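Glycosyl hydrolases family 31 family protein (Aspergillus niger, PDB 6DRU) catalyses the hydrolytic release of alpha-xylose from the non-reducing terminal glucose of xyloglucan oligosaccharides. Local coordinates at residues Asp247-Tyr259 against Ile277-Trp289. Numbering follows the deposited sequence.
Sequences DFSLGYIQSKLRY and IPVSMIVIDYQSW. With XYS (alpha-D-xylopyranose), chain N; NAG (2-acetamido-2-deoxy-beta-D-glucopyranose), chain D; BGC (beta-D-glucopyranose), chain F.
Q254 joins strand 252-254 to the parallel strand 281-284 through its backbone N and O, both directed at the neighbouring strand: N donates to M281 O (3.0 Å) and O accepts from V283 N (3.1 Å). Two residues earlier, Y252 O accepts from S280 N at 2.8 Å and, weakly, from M281 N. Past the last direct backbone bond, water joins the chains. One molecule is gripped by K256 O, Y259 N, V283 O and, weakly, D285 N; a second lies in the plane of the R258 guanidinium, at its edge, accepting from NH1 (2.9 Å), and is 3.0 Å from both Y259 O and Y286 O. The Q254 side chain bends at chi2 (65°), which brings its amide between two tyrosines: OE1 accepts from Y252 OH and NE2 donates to Y259 OH, which also binds E573.

Apolar contacts lie on both faces of the pair. I253 CG2 meets V283 CG2, while on the other face V279 CG2 rests against both the Y252 ring and Q254 CB. A flat charged group packs separately: R258, extended from CG to NE, lays its guanidinium centre against Q287 CB, 3.6 Å from the plane.

Sugar contacts gather just past the C-terminal ends of the two strands. D285 OD2 accepts a hydrogen bond from xylose O4 at 2.5 Å, L257 CD1 touches the same oxygen, and the Y286 ring is sandwiched between xylose C5 and Q287 CG. With helix 262-274 linking the strands, this is a beta-alpha-beta unit of the GH31 TIM barrel, its strand ends opening into the xylose pocket.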
ATOM      1  N   ASP A 247     -32.610  16.102  36.560  1.00 81.28           N
ATOM      2  CA  ASP A 247     -33.848  16.852  36.373  1.00 75.23           C
ATOM      3  C   ASP A 247     -33.594  18.257  35.840  1.00 68.43           C
ATOM      4  O   ASP A 247     -34.394  18.773  35.052  1.00 63.22           O
ATOM      5  CB  ASP A 247     -34.627  16.920  37.688  1.00 77.29           C
ATOM      6  CG  ASP A 247     -35.197  15.573  38.100  1.00 90.76           C
ATOM      7  OD1 ASP A 247     -35.459  14.737  37.210  1.00 85.16           O
ATOM      8  OD2 ASP A 247     -35.385  15.353  39.316  1.00100.14           O
ATOM      9  N   PHE A 248     -32.484  18.883  36.240  1.00 61.15           N
ATOM     10  CA  PHE A 248     -32.230  20.258  35.821  1.00 58.04           C
ATOM     11  C   PHE A 248     -32.010  20.363  34.316  1.00 58.60           C
ATOM     12  O   PHE A 248     -32.344  21.389  33.715  1.00 58.54           O
ATOM     13  CB  PHE A 248     -31.028  20.831  36.577  1.00 54.02           C
ATOM     14  CG  PHE A 248     -29.700  20.425  36.007  1.00 74.86           C
ATOM     15  CD1 PHE A 248     -29.129  19.209  36.340  1.00 82.25           C
ATOM     16  CD2 PHE A 248     -29.015  21.268  35.147  1.00 74.23           C
ATOM     17  CE1 PHE A 248     -27.903  18.838  35.818  1.00 74.08           C
ATOM     18  CE2 PHE A 248     -27.793  20.900  34.624  1.00 71.02           C
ATOM     19  CZ  PHE A 248     -27.236  19.684  34.959  1.00 73.63           C
ATOM     20  N   SER A 249     -31.471  19.314  33.691  1.00 62.45           N
ATOM     21  CA  SER A 249     -31.192  19.350  32.259  1.00 64.22           C
ATOM     22  C   SER A 249     -32.454  19.393  31.405  1.00 65.79           C
ATOM     23  O   SER A 249     -32.358  19.672  30.206  1.00 62.14           O
ATOM     24  CB  SER A 249     -30.343  18.141  31.862  1.00 64.92           C
ATOM     25  OG  SER A 249     -31.027  16.928  32.123  1.00 72.98           O
ATOM     26  N   LEU A 250     -33.625  19.130  31.983  1.00 61.74           N
ATOM     27  CA  LEU A 250     -34.870  19.149  31.226  1.00 68.04           C
ATOM     28  C   LEU A 250     -35.471  20.544  31.099  1.00 68.98           C
ATOM     29  O   LEU A 250     -36.544  20.687  30.501  1.00 58.77           O
ATOM     30  CB  LEU A 250     -35.886  18.206  31.874  1.00 68.81           C
ATOM     31  CG  LEU A 250     -35.446  16.750  32.033  1.00 63.63           C
ATOM     32  CD1 LEU A 250     -36.507  15.946  32.770  1.00 55.70           C
ATOM     33  CD2 LEU A 250     -35.147  16.137  30.674  1.00 64.54           C
ATOM     34  N   GLY A 251     -34.813  21.564  31.630  1.00 62.15           N
ATOM     35  CA  GLY A 251     -35.320  22.921  31.609  1.00 57.98           C
ATOM     36  C   GLY A 251     -34.852  23.712  30.408  1.00 61.56           C
ATOM     37  O   GLY A 251     -34.644  23.173  29.317  1.00 65.68           O
ATOM     38  N   TYR A 252     -34.687  25.015  30.615  1.00 61.02           N
ATOM     39  CA  TYR A 252     -34.261  25.926  29.562  1.00 64.25           C
ATOM     40  C   TYR A 252     -32.750  26.104  29.610  1.00 63.06           C
ATOM     41  O   TYR A 252     -32.193  26.459  30.653  1.00 68.77           O
ATOM     42  CB  TYR A 252     -34.965  27.274  29.712  1.00 50.37           C
ATOM     43  CG  TYR A 252     -34.522  28.323  28.720  1.00 49.59           C
ATOM     44  CD1 TYR A 252     -34.909  28.259  27.388  1.00 43.48           C
ATOM     45  CD2 TYR A 252     -33.729  29.391  29.122  1.00 55.56           C
ATOM     46  CE1 TYR A 252     -34.509  29.222  26.480  1.00 43.34           C
ATOM     47  CE2 TYR A 252     -33.325  30.359  28.223  1.00 55.01           C
ATOM     48  CZ  TYR A 252     -33.717  30.271  26.905  1.00 55.77           C
ATOM     49  OH  TYR A 252     -33.314  31.236  26.010  1.00 54.68           O
ATOM     50  N   ILE A 253     -32.094  25.858  28.481  1.00 51.19           N
ATOM     51  CA  ILE A 253     -30.640  25.909  28.379  1.00 58.83           C
ATOM     52  C   ILE A 253     -30.269  27.135  27.556  1.00 60.80           C
ATOM     53  O   ILE A 253     -30.555  27.202  26.353  1.00 55.13           O
ATOM     54  CB  ILE A 253     -30.069  24.625  27.764  1.00 60.45           C
ATOM     55  CG1 ILE A 253     -30.380  23.427  28.663  1.00 52.37           C
ATOM     56  CG2 ILE A 253     -28.571  24.758  27.546  1.00 53.15           C
ATOM     57  CD1 ILE A 253     -30.248  22.094  27.971  1.00 47.89           C
ATOM     58  N   GLN A 254     -29.624  28.103  28.202  1.00 60.61           N
ATOM     59  CA  GLN A 254     -29.206  29.339  27.552  1.00 59.63           C
ATOM     60  C   GLN A 254     -27.769  29.206  27.063  1.00 64.78           C
ATOM     61  O   GLN A 254     -26.888  28.778  27.815  1.00 74.13           O
ATOM     62  CB  GLN A 254     -29.328  30.519  28.516  1.00 61.70           C
ATOM     63  CG  GLN A 254     -28.916  31.853  27.919  1.00 61.09           C
ATOM     64  CD  GLN A 254     -29.825  32.288  26.789  1.00 65.40           C
ATOM     65  OE1 GLN A 254     -31.044  32.128  26.859  1.00 63.94           O
ATOM     66  NE2 GLN A 254     -29.237  32.840  25.735  1.00 64.93           N
ATOM     67  N   SER A 255     -27.538  29.575  25.807  1.00 66.02           N
ATOM     68  CA  SER A 255     -26.203  29.507  25.231  1.00 58.82           C
ATOM     69  C   SER A 255     -26.139  30.434  24.028  1.00 64.15           C
ATOM     70  O   SER A 255     -27.168  30.827  23.470  1.00 70.27           O
ATOM     71  CB  SER A 255     -25.838  28.076  24.822  1.00 56.02           C
ATOM     72  OG  SER A 255     -24.576  28.038  24.179  1.00 56.89           O
ATOM     73  N   LYS A 256     -24.914  30.777  23.643  1.00 59.10           N
ATOM     74  CA  LYS A 256     -24.657  31.552  22.435  1.00 61.46           C
ATOM     75  C   LYS A 256     -23.158  31.536  22.177  1.00 63.39           C
ATOM     76  O   LYS A 256     -22.372  31.027  22.980  1.00 65.06           O
ATOM     77  CB  LYS A 256     -25.166  32.991  22.548  1.00 55.75           C
ATOM     78  CG  LYS A 256     -24.281  33.900  23.382  1.00 60.10           C
ATOM     79  CD  LYS A 256     -24.601  35.359  23.111  1.00 62.17           C
ATOM     80  CE  LYS A 256     -23.536  36.276  23.686  1.00 59.20           C
ATOM     81  NZ  LYS A 256     -23.714  37.681  23.225  1.00 61.29           N
ATOM     82  N   LEU A 257     -22.771  32.109  21.044  1.00 57.78           N
ATOM     83  CA  LEU A 257     -21.369  32.316  20.700  1.00 57.99           C
ATOM     84  C   LEU A 257     -21.122  33.823  20.723  1.00 61.22           C
ATOM     85  O   LEU A 257     -21.462  34.524  19.767  1.00 67.77           O
ATOM     86  CB  LEU A 257     -21.041  31.704  19.338  1.00 56.35           C
ATOM     87  CG  LEU A 257     -19.580  31.503  18.905  1.00 53.09           C
ATOM     88  CD1 LEU A 257     -19.529  30.720  17.605  1.00 54.95           C
ATOM     89  CD2 LEU A 257     -18.808  32.806  18.744  1.00 44.31           C
ATOM     90  N   ARG A 258     -20.537  34.328  21.810  1.00 64.27           N
ATOM     91  CA  ARG A 258     -20.184  33.559  23.003  1.00 55.55           C
ATOM     92  C   ARG A 258     -20.120  34.507  24.196  1.00 54.64           C
ATOM     93  O   ARG A 258     -19.921  35.709  24.025  1.00 59.20           O
ATOM     94  CB  ARG A 258     -18.837  32.843  22.828  1.00 60.14           C
ATOM     95  CG  ARG A 258     -17.658  33.763  22.555  1.00 54.93           C
ATOM     96  CD  ARG A 258     -16.403  32.962  22.251  1.00 50.36           C
ATOM     97  NE  ARG A 258     -15.240  33.815  22.017  1.00 63.74           N
ATOM     98  CZ  ARG A 258     -14.379  34.179  22.963  1.00 67.55           C
ATOM     99  NH1 ARG A 258     -14.548  33.767  24.214  1.00 51.70           N
ATOM    100  NH2 ARG A 258     -13.348  34.957  22.662  1.00 66.57           N
ATOM    101  N   TYR A 259     -20.289  33.976  25.405  1.00 51.36           N
ATOM    102  CA  TYR A 259     -20.085  34.775  26.608  1.00 55.82           C
ATOM    103  C   TYR A 259     -18.592  34.817  26.910  1.00 58.46           C
ATOM    104  O   TYR A 259     -17.976  33.782  27.186  1.00 61.03           O
ATOM    105  CB  TYR A 259     -20.888  34.208  27.776  1.00 54.74           C
ATOM    106  CG  TYR A 259     -22.365  34.109  27.462  1.00 61.32           C
ATOM    107  CD1 TYR A 259     -23.124  35.253  27.249  1.00 58.81           C
ATOM    108  CD2 TYR A 259     -22.998  32.877  27.365  1.00 70.97           C
ATOM    109  CE1 TYR A 259     -24.470  35.172  26.952  1.00 60.11           C
ATOM    110  CE2 TYR A 259     -24.344  32.787  27.068  1.00 63.46           C
ATOM    111  CZ  TYR A 259     -25.075  33.936  26.861  1.00 61.58           C
ATOM    112  OH  TYR A 259     -26.416  33.850  26.568  1.00 74.83           O
ATOM    113  N   ILE A 277     -37.195  35.272  35.035  1.00 72.23           N
ATOM    114  CA  ILE A 277     -37.303  34.322  33.930  1.00 63.51           C
ATOM    115  C   ILE A 277     -36.483  33.088  34.288  1.00 65.68           C
ATOM    116  O   ILE A 277     -35.282  33.220  34.575  1.00 67.67           O
ATOM    117  CB  ILE A 277     -36.828  34.932  32.604  1.00 61.00           C
ATOM    118  CG1 ILE A 277     -37.624  36.197  32.282  1.00 57.77           C
ATOM    119  CG2 ILE A 277     -36.959  33.919  31.477  1.00 59.55           C
ATOM    120  CD1 ILE A 277     -37.246  36.837  30.965  1.00 53.49           C
ATOM    121  N   PRO A 278     -37.070  31.892  34.286  1.00 69.36           N
ATOM    122  CA  PRO A 278     -36.320  30.703  34.708  1.00 66.81           C
ATOM    123  C   PRO A 278     -35.315  30.249  33.660  1.00 69.49           C
ATOM    124  O   PRO A 278     -35.568  30.311  32.454  1.00 60.78           O
ATOM    125  CB  PRO A 278     -37.416  29.655  34.920  1.00 53.54           C
ATOM    126  CG  PRO A 278     -38.504  30.073  33.990  1.00 62.04           C
ATOM    127  CD  PRO A 278     -38.469  31.577  33.949  1.00 62.20           C
ATOM    128  N   VAL A 279     -34.165  29.785  34.142  1.00 74.29           N
ATOM    129  CA  VAL A 279     -33.125  29.197  33.302  1.00 61.40           C
ATOM    130  C   VAL A 279     -32.452  28.090  34.104  1.00 66.29           C
ATOM    131  O   VAL A 279     -32.218  28.232  35.309  1.00 61.22           O
ATOM    132  CB  VAL A 279     -32.114  30.262  32.815  1.00 59.50           C
ATOM    133  CG1 VAL A 279     -31.440  30.957  33.990  1.00 47.74           C
ATOM    134  CG2 VAL A 279     -31.079  29.640  31.890  1.00 60.98           C
ATOM    135  N   SER A 280     -32.168  26.970  33.439  1.00 65.09           N
ATOM    136  CA  SER A 280     -31.638  25.793  34.118  1.00 59.00           C
ATOM    137  C   SER A 280     -30.144  25.578  33.915  1.00 69.22           C
ATOM    138  O   SER A 280     -29.505  24.954  34.767  1.00 69.86           O
ATOM    139  CB  SER A 280     -32.390  24.538  33.662  1.00 57.47           C
ATOM    140  OG  SER A 280     -33.727  24.543  34.129  1.00 71.95           O
ATOM    141  N   MET A 281     -29.564  26.078  32.826  1.00 59.40           N
ATOM    142  CA  MET A 281     -28.147  25.863  32.574  1.00 62.83           C
ATOM    143  C   MET A 281     -27.606  26.998  31.715  1.00 65.85           C
ATOM    144  O   MET A 281     -28.243  27.406  30.741  1.00 62.52           O
ATOM    145  CB  MET A 281     -27.897  24.513  31.891  1.00 64.80           C
ATOM    146  CG  MET A 281     -26.505  23.948  32.137  1.00 64.25           C
ATOM    147  SD  MET A 281     -25.989  22.741  30.903  1.00 70.72           S
ATOM    148  CE  MET A 281     -27.010  21.338  31.333  1.00 62.87           C
ATOM    149  N   ILE A 282     -26.430  27.497  32.088  1.00 64.47           N
ATOM    150  CA  ILE A 282     -25.730  28.552  31.363  1.00 58.65           C
ATOM    151  C   ILE A 282     -24.485  27.934  30.737  1.00 66.79           C
ATOM    152  O   ILE A 282     -23.725  27.238  31.421  1.00 74.63           O
ATOM    153  CB  ILE A 282     -25.352  29.708  32.304  1.00 70.60           C
ATOM    154  CG1 ILE A 282     -26.603  30.443  32.799  1.00 58.36           C
ATOM    155  CG2 ILE A 282     -24.413  30.680  31.605  1.00 60.74           C
ATOM    156  CD1 ILE A 282     -27.143  31.477  31.858  1.00 61.40           C
ATOM    157  N   VAL A 283     -24.269  28.186  29.447  1.00 58.56           N
ATOM    158  CA  VAL A 283     -23.202  27.537  28.688  1.00 59.26           C
ATOM    159  C   VAL A 283     -22.161  28.574  28.283  1.00 63.92           C
ATOM    160  O   VAL A 283     -22.509  29.653  27.788  1.00 63.46           O
ATOM    161  CB  VAL A 283     -23.757  26.809  27.453  1.00 58.11           C
ATOM    162  CG1 VAL A 283     -22.660  26.018  26.768  1.00 56.77           C
ATOM    163  CG2 VAL A 283     -24.908  25.897  27.847  1.00 57.05           C
ATOM    164  N   ILE A 284     -20.887  28.238  28.482  1.00 66.53           N
ATOM    165  CA  ILE A 284     -19.755  29.048  28.042  1.00 56.75           C
ATOM    166  C   ILE A 284     -19.121  28.361  26.840  1.00 60.38           C
ATOM    167  O   ILE A 284     -18.753  27.183  26.915  1.00 59.42           O
ATOM    168  CB  ILE A 284     -18.724  29.240  29.168  1.00 60.00           C
ATOM    169  CG1 ILE A 284     -19.364  29.934  30.371  1.00 65.28           C
ATOM    170  CG2 ILE A 284     -17.530  30.041  28.667  1.00 50.40           C
ATOM    171  CD1 ILE A 284     -18.441  30.054  31.564  1.00 52.19           C
ATOM    172  N   ASP A 285     -18.984  29.096  25.738  1.00 56.94           N
ATOM    173  CA  ASP A 285     -18.549  28.508  24.477  1.00 59.26           C
ATOM    174  C   ASP A 285     -17.021  28.428  24.428  1.00 63.39           C
ATOM    175  O   ASP A 285     -16.329  28.557  25.441  1.00 60.86           O
ATOM    176  CB  ASP A 285     -19.126  29.302  23.306  1.00 51.39           C
ATOM    177  CG  ASP A 285     -19.193  28.490  22.022  1.00 64.93           C
ATOM    178  OD1 ASP A 285     -18.634  27.373  21.990  1.00 67.11           O
ATOM    179  OD2 ASP A 285     -19.801  28.972  21.043  1.00 69.09           O
ATOM    180  N   TYR A 286     -16.480  28.209  23.231  1.00 63.09           N
ATOM    181  CA  TYR A 286     -15.055  27.975  23.037  1.00 64.30           C
ATOM    182  C   TYR A 286     -14.286  29.298  23.047  1.00 61.38           C
ATOM    183  O   TYR A 286     -14.827  30.362  23.360  1.00 70.63           O
ATOM    184  CB  TYR A 286     -14.821  27.180  21.751  1.00 61.13           C
ATOM    185  CG  TYR A 286     -15.088  27.906  20.442  1.00 59.19           C
ATOM    186  CD1 TYR A 286     -16.012  28.942  20.351  1.00 62.35           C
ATOM    187  CD2 TYR A 286     -14.415  27.537  19.286  1.00 64.92           C
ATOM    188  CE1 TYR A 286     -16.247  29.589  19.149  1.00 65.62           C
ATOM    189  CE2 TYR A 286     -14.646  28.174  18.081  1.00 61.28           C
ATOM    190  CZ  TYR A 286     -15.561  29.200  18.017  1.00 61.18           C
ATOM    191  OH  TYR A 286     -15.788  29.837  16.817  1.00 50.33           O
ATOM    192  N   GLN A 287     -12.994  29.228  22.715  1.00 63.65           N
ATOM    193  CA  GLN A 287     -12.086  30.375  22.679  1.00 60.02           C
ATOM    194  C   GLN A 287     -11.980  31.082  24.028  1.00 63.92           C
ATOM    195  O   GLN A 287     -11.499  32.217  24.101  1.00 68.21           O
ATOM    196  CB  GLN A 287     -12.492  31.372  21.587  1.00 61.26           C
ATOM    197  CG  GLN A 287     -12.546  30.775  20.188  1.00 64.47           C
ATOM    198  CD  GLN A 287     -11.180  30.352  19.676  1.00 69.46           C
ATOM    199  OE1 GLN A 287     -10.668  29.292  20.034  1.00 76.46           O
ATOM    200  NE2 GLN A 287     -10.584  31.185  18.831  1.00 73.10           N
ATOM    201  N   SER A 288     -12.412  30.424  25.100  1.00 57.77           N
ATOM    202  CA  SER A 288     -12.340  30.973  26.446  1.00 55.53           C
ATOM    203  C   SER A 288     -11.078  30.547  27.185  1.00 59.38           C
ATOM    204  O   SER A 288     -10.963  30.796  28.389  1.00 63.21           O
ATOM    205  CB  SER A 288     -13.576  30.560  27.248  1.00 61.00           C
ATOM    206  OG  SER A 288     -13.826  29.170  27.116  1.00 52.31           O
ATOM    207  N   TRP A 289     -10.134  29.921  26.492  1.00 66.15           N
ATOM    208  CA  TRP A 289      -8.891  29.442  27.074  1.00 62.25           C
ATOM    209  C   TRP A 289      -7.724  30.296  26.597  1.00 61.46           C
ATOM    210  O   TRP A 289      -7.839  31.085  25.656  1.00 66.19           O
ATOM    211  CB  TRP A 289      -8.658  27.972  26.709  1.00 57.86           C
ATOM    212  CG  TRP A 289      -8.934  27.682  25.264  1.00 63.47           C
ATOM    213  CD1 TRP A 289      -8.159  28.027  24.193  1.00 59.10           C
ATOM    214  CD2 TRP A 289     -10.070  26.990  24.730  1.00 64.23           C
ATOM    215  NE1 TRP A 289      -8.743  27.592  23.026  1.00 58.95           N
ATOM    216  CE2 TRP A 289      -9.916  26.953  23.329  1.00 59.99           C
ATOM    217  CE3 TRP A 289     -11.202  26.399  25.300  1.00 56.04           C
ATOM    218  CZ2 TRP A 289     -10.850  26.346  22.491  1.00 52.38           C
ATOM    219  CZ3 TRP A 289     -12.128  25.798  24.467  1.00 58.05           C
ATOM    220  CH2 TRP A 289     -11.945  25.776  23.078  1.00 59.46           C
TER
HETATM  221  C1  XYS N 834     -18.417  24.824  16.631  1.00 74.91           C
HETATM  222  C2  XYS N 834     -19.697  24.406  17.319  1.00 72.98           C
HETATM  223  C3  XYS N 834     -20.443  25.644  17.765  1.00 72.64           C
HETATM  224  C4  XYS N 834     -19.529  26.518  18.596  1.00 71.74           C
HETATM  225  C5  XYS N 834     -18.243  26.763  17.838  1.00 73.07           C
HETATM  226  O1  XYS N 834     -18.726  25.637  15.525  1.00 64.79           O
HETATM  227  O2  XYS N 834     -20.491  23.660  16.429  1.00 73.96           O
HETATM  228  O3  XYS N 834     -21.565  25.271  18.531  1.00 76.70           O
HETATM  229  O4  XYS N 834     -20.164  27.748  18.850  1.00 63.86           O
HETATM  230  O5  XYS N 834     -17.612  25.535  17.542  1.00 71.89           O
HETATM  231  C1  NAG D   1      -6.966  32.686  19.035  1.00 58.92           C
HETATM  232  C2  NAG D   1      -6.975  34.136  18.593  1.00 64.08           C
HETATM  233  C3  NAG D   1      -6.840  35.126  19.696  1.00 62.52           C
HETATM  234  C4  NAG D   1      -7.613  34.727  20.934  1.00 64.94           C
HETATM  235  C5  NAG D   1      -7.325  33.287  21.283  1.00 60.71           C
HETATM  236  C6  NAG D   1      -8.096  32.893  22.523  1.00 64.41           C
HETATM  237  C7  NAG D   1      -6.100  34.171  16.284  1.00 69.22           C
HETATM  238  C8  NAG D   1      -4.937  34.367  15.335  1.00 67.01           C
HETATM  239  N2  NAG D   1      -5.901  34.317  17.681  1.00 67.86           N
HETATM  240  O3  NAG D   1      -7.256  36.391  19.234  1.00 59.96           O
HETATM  241  O4  NAG D   1      -7.228  35.554  22.005  1.00 60.95           O
HETATM  242  O5  NAG D   1      -7.728  32.492  20.199  1.00 68.69           O
HETATM  243  O6  NAG D   1      -8.419  31.523  22.465  1.00 86.12           O
HETATM  244  O7  NAG D   1      -7.199  33.893  15.850  1.00 70.82           O
HETATM  245  C2  BGC F   5     -15.660  27.292  10.176  1.00 78.70           C
HETATM  246  C3  BGC F   5     -15.455  25.878  10.597  1.00 77.59           C
HETATM  247  C4  BGC F   5     -15.174  25.822  12.110  1.00 70.77           C
HETATM  248  C5  BGC F   5     -16.230  26.582  12.864  1.00 73.66           C
HETATM  249  C6  BGC F   5     -15.870  26.629  14.343  1.00 72.71           C
HETATM  250  C1  BGC F   5     -16.766  27.872  11.019  1.00 74.67           C
HETATM  251  O2  BGC F   5     -16.018  27.357   8.778  1.00 83.71           O
HETATM  252  O3  BGC F   5     -14.389  25.346   9.897  1.00 76.03           O
HETATM  253  O4  BGC F   5     -15.177  24.480  12.545  1.00 63.38           O
HETATM  254  O5  BGC F   5     -16.320  27.906  12.377  1.00 79.50           O
HETATM  255  O6  BGC F   5     -16.601  27.656  14.976  1.00 61.37           O
HETATM  256  O   HOH W   1     -21.083  31.256  25.568  1.00 52.75           O
HETATM  257  O   HOH W   2     -16.457  31.928  25.358  1.00 55.45           O